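Local coordinates for membrane lipoprotein family protein (Aeropyrum pernix, PDB 4PEV) that binds adenosine and probably serves as the solute-binding lipoprotein of an ABC transporter for nucleosides, at residues Val102-Ser107 against Ala130-Glu135. Sequence-based numbering, arbitrary orientation.
Sequences VLDAAS and APRYPE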
# COMPACT_ATOMS: atom_id res chain seq x y z
N VAL C 102 2.16 24.49 -9.61
CA VAL C 102 0.94 23.86 -10.11
C VAL C 102 -0.17 23.85 -9.05
O VAL C 102 -1.37 24.07 -9.34
CB VAL C 102 1.30 22.43 -10.61
CG1 VAL C 102 0.16 21.45 -10.47
CG2 VAL C 102 1.79 22.51 -12.04
N LEU C 103 0.24 23.58 -7.81
CA LEU C 103 -0.70 23.58 -6.69
C LEU C 103 -1.18 25.00 -6.40
O LEU C 103 -2.34 25.21 -6.08
CB LEU C 103 -0.03 22.96 -5.47
CG LEU C 103 -0.86 22.89 -4.19
CD1 LEU C 103 -2.22 22.27 -4.45
CD2 LEU C 103 -0.09 22.10 -3.15
N ASP C 104 -0.27 25.95 -6.54
CA ASP C 104 -0.56 27.37 -6.31
C ASP C 104 -1.54 27.92 -7.36
O ASP C 104 -2.48 28.63 -7.02
CB ASP C 104 0.76 28.17 -6.29
CG ASP C 104 0.60 29.58 -5.75
OD1 ASP C 104 0.34 30.50 -6.56
OD2 ASP C 104 0.74 29.78 -4.52
N ALA C 105 -1.32 27.56 -8.62
CA ALA C 105 -2.16 28.02 -9.73
C ALA C 105 -3.56 27.44 -9.70
O ALA C 105 -4.50 28.11 -10.09
CB ALA C 105 -1.49 27.69 -11.06
N ALA C 106 -3.70 26.19 -9.26
CA ALA C 106 -5.01 25.58 -9.15
C ALA C 106 -5.83 26.19 -8.01
O ALA C 106 -7.06 26.29 -8.09
CB ALA C 106 -4.86 24.08 -8.96
N SER C 107 -5.15 26.58 -6.93
CA SER C 107 -5.80 27.23 -5.81
C SER C 107 -6.22 28.65 -6.24
O SER C 107 -7.36 29.07 -6.03
CB SER C 107 -4.84 27.30 -4.63
OG SER C 107 -4.26 26.03 -4.36
N ALA C 130 -1.16 26.15 1.38
CA ALA C 130 -2.40 26.17 2.13
C ALA C 130 -2.67 27.46 2.88
O ALA C 130 -3.79 27.97 2.83
CB ALA C 130 -2.46 25.00 3.08
N PRO C 131 -1.66 28.01 3.60
CA PRO C 131 -1.97 29.27 4.31
C PRO C 131 -2.21 30.49 3.40
O PRO C 131 -3.00 31.34 3.78
CB PRO C 131 -0.75 29.46 5.23
CG PRO C 131 0.34 28.70 4.57
CD PRO C 131 -0.33 27.50 3.96
N ARG C 132 -1.57 30.56 2.23
CA ARG C 132 -1.90 31.59 1.22
C ARG C 132 -3.35 31.57 0.66
O ARG C 132 -3.80 32.58 0.16
CB ARG C 132 -0.99 31.48 0.00
CG ARG C 132 0.48 31.64 0.27
CD ARG C 132 1.21 31.76 -1.05
NE ARG C 132 2.40 30.91 -1.07
CZ ARG C 132 3.02 30.50 -2.18
NH1 ARG C 132 2.58 30.84 -3.39
NH2 ARG C 132 4.10 29.71 -2.08
N TYR C 133 -4.05 30.44 0.70
CA TYR C 133 -5.44 30.38 0.17
C TYR C 133 -6.37 29.78 1.21
O TYR C 133 -6.85 28.66 1.03
CB TYR C 133 -5.51 29.56 -1.11
CG TYR C 133 -4.56 30.03 -2.19
CD1 TYR C 133 -4.94 31.02 -3.07
CD2 TYR C 133 -3.30 29.48 -2.32
CE1 TYR C 133 -4.08 31.47 -4.05
CE2 TYR C 133 -2.44 29.92 -3.30
CZ TYR C 133 -2.84 30.91 -4.16
OH TYR C 133 -2.00 31.36 -5.14
N PRO C 134 -6.64 30.51 2.30
CA PRO C 134 -7.28 29.85 3.44
C PRO C 134 -8.72 29.39 3.19
O PRO C 134 -9.25 28.59 3.97
CB PRO C 134 -7.23 30.92 4.56
CG PRO C 134 -6.43 32.06 4.02
CD PRO C 134 -6.42 31.94 2.53
N GLU C 135 -9.34 29.90 2.12
CA GLU C 135 -10.70 29.53 1.75
C GLU C 135 -10.75 28.40 0.70
O GLU C 135 -11.82 27.92 0.34
CB GLU C 135 -11.44 30.78 1.28
CG GLU C 135 -11.72 31.77 2.41
CD GLU C 135 -12.48 33.02 1.96
OE1 GLU C 135 -13.03 33.04 0.83
OE2 GLU C 135 -12.53 34.00 2.74
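D104 meets both R132 and Y133, and its carboxylate carries the polar half of this contact. Its CG lies anti to the backbone N (chi1 -167°), which brings the carboxylate close to R132 and Y133. OD2 forms a salt bridge with R132 NH1, modelled too short for its length to be taken at face value. The guanidinium approaches obliquely, its plane turned 46° from that of the carboxylate. R132 is bent at chi3 to get there, and its NH2 has a second acidic partner in E100, one helical turn before D104. The arginine thus spans two carboxylates on the same helix and probably balances their charge. OD1 of D104 takes a weak hydrogen bond from Y133 OH at 2.9 Å. The carboxylate sits at the rim of the tyrosine ring, near its plane, and the two planes are 68° apart.

Helices 99-108 and 123-132 alternate with the strands of the parallel sheet in one lobe of this two-lobed, periplasmic-binding-protein-like fold. The contact joins helix 99-108 to R132 and the loop residue Y133 that follows it, far from the adenosine site.

Further along, S107 supplies the nonpolar half. Its CB lies over one face of the Y133 ring, 3.7 Å from the centroid, a CH-pi contact. S107 OG turns back to bond L103 O at 2.7 Å. That carbonyl also accepts S107 N, and the two donors come from opposite faces of its plane. The hydroxyl also bonds Y138 OH; Y138, on strand 137-141, touches Y133 as well. Replacing Y133 by an alanine is likely to uncover S107 CB and leave D104 OD1 without its hydroxyl partner.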